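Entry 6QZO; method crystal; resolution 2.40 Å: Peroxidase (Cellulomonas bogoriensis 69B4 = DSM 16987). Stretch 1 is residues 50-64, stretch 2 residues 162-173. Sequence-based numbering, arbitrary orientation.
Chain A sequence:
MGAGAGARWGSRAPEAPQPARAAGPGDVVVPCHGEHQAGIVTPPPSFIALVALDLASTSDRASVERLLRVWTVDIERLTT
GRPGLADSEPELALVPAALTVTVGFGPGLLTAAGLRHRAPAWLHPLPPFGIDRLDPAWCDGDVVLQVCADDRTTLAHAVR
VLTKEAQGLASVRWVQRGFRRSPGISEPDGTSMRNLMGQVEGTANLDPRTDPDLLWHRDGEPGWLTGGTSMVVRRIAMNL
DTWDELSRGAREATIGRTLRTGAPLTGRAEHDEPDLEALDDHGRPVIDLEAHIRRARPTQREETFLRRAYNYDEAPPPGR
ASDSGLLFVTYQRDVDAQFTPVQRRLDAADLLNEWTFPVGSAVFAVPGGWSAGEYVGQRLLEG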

# COMPACT_ATOMS: atom_id res chain seq x y z
N LEU A 50 -3.33 -3.91 -10.15
CA LEU A 50 -3.86 -4.05 -11.52
C LEU A 50 -3.41 -2.82 -12.30
O LEU A 50 -3.84 -1.70 -11.93
N VAL A 51 -2.55 -3.03 -13.30
CA VAL A 51 -2.06 -1.96 -14.20
C VAL A 51 -2.75 -2.09 -15.56
O VAL A 51 -2.42 -3.01 -16.31
N ALA A 52 -3.70 -1.20 -15.84
CA ALA A 52 -4.34 -1.03 -17.15
C ALA A 52 -3.46 -0.13 -18.00
O ALA A 52 -3.04 0.95 -17.52
N LEU A 53 -3.19 -0.56 -19.24
CA LEU A 53 -2.42 0.25 -20.21
C LEU A 53 -3.28 0.45 -21.45
O LEU A 53 -4.16 -0.39 -21.70
N ASP A 54 -3.06 1.56 -22.15
CA ASP A 54 -3.69 1.85 -23.46
C ASP A 54 -2.61 1.81 -24.54
O ASP A 54 -1.53 2.40 -24.35
N LEU A 55 -2.87 1.12 -25.63
CA LEU A 55 -1.94 1.05 -26.79
C LEU A 55 -1.86 2.43 -27.43
O LEU A 55 -2.85 3.17 -27.37
N ALA A 56 -0.71 2.80 -28.00
CA ALA A 56 -0.57 4.01 -28.84
C ALA A 56 -1.48 3.88 -30.07
O ALA A 56 -1.72 2.75 -30.49
N SER A 57 -1.96 5.00 -30.61
CA SER A 57 -2.80 5.08 -31.84
C SER A 57 -2.07 4.43 -33.03
O SER A 57 -2.74 3.93 -33.95
N THR A 58 -0.74 4.46 -33.01
CA THR A 58 0.15 3.98 -34.10
C THR A 58 0.40 2.47 -33.98
O THR A 58 0.93 1.90 -34.92
N SER A 59 -0.05 1.84 -32.90
CA SER A 59 0.09 0.38 -32.64
C SER A 59 -0.53 -0.44 -33.78
O SER A 59 -1.53 -0.00 -34.38
N ASP A 60 0.08 -1.58 -34.10
CA ASP A 60 -0.43 -2.59 -35.08
C ASP A 60 -0.15 -3.98 -34.50
O ASP A 60 0.33 -4.06 -33.35
N ARG A 61 -0.45 -5.04 -35.26
CA ARG A 61 -0.25 -6.45 -34.82
C ARG A 61 1.19 -6.63 -34.33
O ARG A 61 1.39 -7.34 -33.33
N ALA A 62 2.17 -6.04 -35.02
CA ALA A 62 3.60 -6.26 -34.74
C ALA A 62 3.97 -5.66 -33.38
O ALA A 62 4.69 -6.34 -32.60
N SER A 63 3.47 -4.45 -33.10
CA SER A 63 3.60 -3.73 -31.81
C SER A 63 3.09 -4.61 -30.68
O SER A 63 3.83 -4.81 -29.69
N VAL A 64 1.86 -5.08 -30.81
CA VAL A 64 1.18 -5.87 -29.74
C VAL A 64 2.00 -7.13 -29.50
O VAL A 64 2.27 -7.45 -28.32
N LEU A 162 7.75 -3.88 -15.84
CA LEU A 162 6.74 -4.19 -16.88
C LEU A 162 6.28 -2.90 -17.55
O LEU A 162 6.09 -2.90 -18.78
N THR A 163 6.13 -1.82 -16.77
CA THR A 163 5.65 -0.50 -17.26
C THR A 163 6.70 0.08 -18.22
O THR A 163 6.31 0.50 -19.33
N LYS A 164 7.96 0.10 -17.80
CA LYS A 164 9.10 0.59 -18.62
C LYS A 164 9.20 -0.19 -19.93
O LYS A 164 9.51 0.43 -20.95
N GLU A 165 8.99 -1.51 -19.89
CA GLU A 165 9.13 -2.40 -21.06
C GLU A 165 8.15 -1.98 -22.16
O GLU A 165 8.50 -2.15 -23.34
N ALA A 166 6.97 -1.46 -21.78
CA ALA A 166 5.87 -1.08 -22.69
C ALA A 166 6.05 0.35 -23.21
O ALA A 166 5.22 0.78 -24.05
N GLN A 167 7.09 1.07 -22.76
CA GLN A 167 7.30 2.50 -23.11
C GLN A 167 7.33 2.60 -24.65
O GLN A 167 8.13 1.85 -25.29
N GLY A 168 6.46 3.44 -25.22
CA GLY A 168 6.38 3.64 -26.68
C GLY A 168 5.40 2.68 -27.38
O GLY A 168 5.06 2.98 -28.55
N LEU A 169 4.95 1.61 -26.70
CA LEU A 169 3.94 0.65 -27.24
C LEU A 169 2.60 0.84 -26.52
O LEU A 169 1.54 0.74 -27.16
N ALA A 170 2.65 1.07 -25.21
CA ALA A 170 1.46 1.28 -24.37
C ALA A 170 1.83 2.18 -23.20
O ALA A 170 2.98 2.08 -22.73
N SER A 171 0.88 3.01 -22.77
CA SER A 171 1.05 3.91 -21.60
C SER A 171 0.03 3.54 -20.52
O SER A 171 -1.01 2.94 -20.87
N VAL A 172 0.34 3.84 -19.27
CA VAL A 172 -0.51 3.53 -18.09
C VAL A 172 -1.80 4.33 -18.21
O VAL A 172 -1.74 5.53 -18.51
N ARG A 173 -2.94 3.66 -18.00
CA ARG A 173 -4.27 4.31 -17.98
C ARG A 173 -4.69 4.48 -16.51
O ARG A 173 -5.08 5.60 -16.12

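The two stretches meet as neighbouring antiparallel strands, with apolar side chains packed on one face of the sheet, a salt bridge on the other, and 637 Å² of surface buried in total. The register rests on backbone evidence: Asp 54 and Ser 171 form a hydrogen-bonded pair, Asp 54 N to Ser 171 O at 2.8 Å and Ser 171 N to Asp 54 O at 2.9 Å, while Arg 173 N donates to Ala 52 O at 2.8 Å with a nearly linear angle of 172°. Ala 56 N to Leu 169 O, at 3.2 Å, extends the ladder beyond the strand ends.

Leu 55 and Ala 170 share a face. Leu 55 (chi1 m, chi2 t) has its CD2 4.1 Å from Ala 170 CB, its end coming nearer than its CA-to-CB bond suggests. Leu 53 points sideways; its chi1 is m, but chi2, at 100°, lies between wells. Its CB lies 4.0 Å from Ala 170 CB and its CD2 4.2 Å from Ala 166 CB, so it bridges the strand and the segment that follows the helix. Val 51 (chi1 t) adds a looser contact, CG1 to Val 172 CG2 at 4.4 Å, although Val 172, also t, points away. Farther along, Leu 169 (m, t) brings its CD2 to 4.2 Å from Ser 63 CB.

The face carrying Asp 54 and Ser 171 is polar. Arg 173 has chi1 to chi3 all t, and this extended chain carries its NH1 to Asp 54 OD2 at 2.8 Å, a salt bridge with an N-H...O angle of 152°. OD2 approaches the edge of the guanidinium, near its plane. Asp 54 (chi1 m) has its OD1 hydrogen-bonded elsewhere in the structure, as are Arg 173 NE and NH2.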

# COMPACT_ATOMS: atom_id res chain seq x y z
CB LEU A 50 -5.38 -4.10 -11.47
CG LEU A 50 -6.09 -5.34 -10.94
CD1 LEU A 50 -5.85 -6.53 -11.81
CD2 LEU A 50 -5.80 -5.65 -9.49
CB VAL A 51 -0.53 -2.00 -14.33
CG1 VAL A 51 -0.01 -0.80 -15.12
CG2 VAL A 51 0.15 -2.06 -12.96
CB ALA A 52 -5.73 -0.45 -17.00
CB LEU A 53 -1.09 -0.43 -20.51
CG LEU A 53 -0.18 -0.66 -19.29
CD1 LEU A 53 -0.30 -2.10 -18.79
CD2 LEU A 53 1.26 -0.33 -19.62
CB ASP A 54 -4.44 3.18 -23.41
CG ASP A 54 -5.79 3.10 -22.75
OD1 ASP A 54 -6.31 1.97 -22.59
OD2 ASP A 54 -6.31 4.17 -22.39
CB LEU A 55 -2.44 -0.02 -27.76
CG LEU A 55 -2.44 -1.44 -27.19
CD1 LEU A 55 -3.21 -2.39 -28.09
CD2 LEU A 55 -1.00 -1.91 -27.04
CB ALA A 56 0.87 4.20 -29.23
CB SER A 57 -3.18 6.50 -32.15
OG SER A 57 -2.02 7.28 -32.40
CB THR A 58 1.47 4.77 -34.11
OG1 THR A 58 2.07 4.67 -32.82
CG2 THR A 58 1.26 6.23 -34.46
CB SER A 59 -0.51 0.01 -31.32
OG SER A 59 0.45 0.22 -30.29
CB ASP A 60 0.22 -2.40 -36.46
CG ASP A 60 1.74 -2.45 -36.43
OD1 ASP A 60 2.31 -2.94 -35.42
OD2 ASP A 60 2.34 -1.93 -37.40
CB ARG A 61 -0.56 -7.40 -35.99
CG ARG A 61 -0.94 -8.81 -35.58
CD ARG A 61 -1.36 -9.60 -36.77
NE ARG A 61 -2.80 -9.49 -36.92
CZ ARG A 61 -3.49 -9.74 -38.03
NH1 ARG A 61 -2.88 -10.11 -39.15
NH2 ARG A 61 -4.81 -9.62 -38.02
CB ALA A 62 4.45 -5.70 -35.85
CB SER A 63 2.84 -2.43 -31.81
OG SER A 63 3.39 -1.54 -32.75
CB VAL A 64 -0.28 -6.18 -30.12
CG1 VAL A 64 -0.98 -7.05 -29.08
CG2 VAL A 64 -1.06 -4.89 -30.36
CB LEU A 162 5.56 -4.94 -16.25
CG LEU A 162 5.92 -6.32 -15.70
CD1 LEU A 162 4.84 -6.83 -14.76
CD2 LEU A 162 6.18 -7.32 -16.82
CB THR A 163 5.34 0.45 -16.10
OG1 THR A 163 4.35 -0.18 -15.29
CG2 THR A 163 4.84 1.80 -16.55
CB LYS A 164 10.42 0.41 -17.86
CG LYS A 164 10.76 1.51 -16.88
CD LYS A 164 11.91 1.13 -15.96
CE LYS A 164 13.22 0.96 -16.71
NZ LYS A 164 14.36 0.75 -15.78
CB GLU A 165 8.88 -3.85 -20.66
CG GLU A 165 9.63 -4.83 -21.52
CD GLU A 165 11.11 -4.73 -21.28
OE1 GLU A 165 11.58 -5.21 -20.22
OE2 GLU A 165 11.80 -4.15 -22.16
CB ALA A 166 4.56 -1.23 -21.98
CB GLN A 167 8.58 3.06 -22.47
CG GLN A 167 8.46 4.51 -21.99
CD GLN A 167 8.39 4.66 -20.48
OE1 GLN A 167 7.67 5.50 -19.93
NE2 GLN A 167 9.18 3.88 -19.76
CB LEU A 169 4.44 -0.78 -27.06
CG LEU A 169 5.84 -1.06 -27.63
CD1 LEU A 169 6.37 -2.40 -27.13
CD2 LEU A 169 5.81 -1.02 -29.16
CB ALA A 170 0.93 -0.04 -23.89
CB SER A 171 0.97 5.34 -22.01
OG SER A 171 -0.31 5.62 -22.57
CB VAL A 172 0.21 3.85 -16.77
CG1 VAL A 172 -0.72 3.65 -15.58
CG2 VAL A 172 1.47 3.02 -16.61
CB ARG A 173 -5.26 3.43 -18.76
CG ARG A 173 -6.67 3.99 -18.80
CD ARG A 173 -7.63 3.01 -19.43
NE ARG A 173 -8.96 3.60 -19.38
CZ ARG A 173 -9.42 4.52 -20.22
NH1 ARG A 173 -8.67 4.96 -21.22
NH2 ARG A 173 -10.64 5.00 -20.06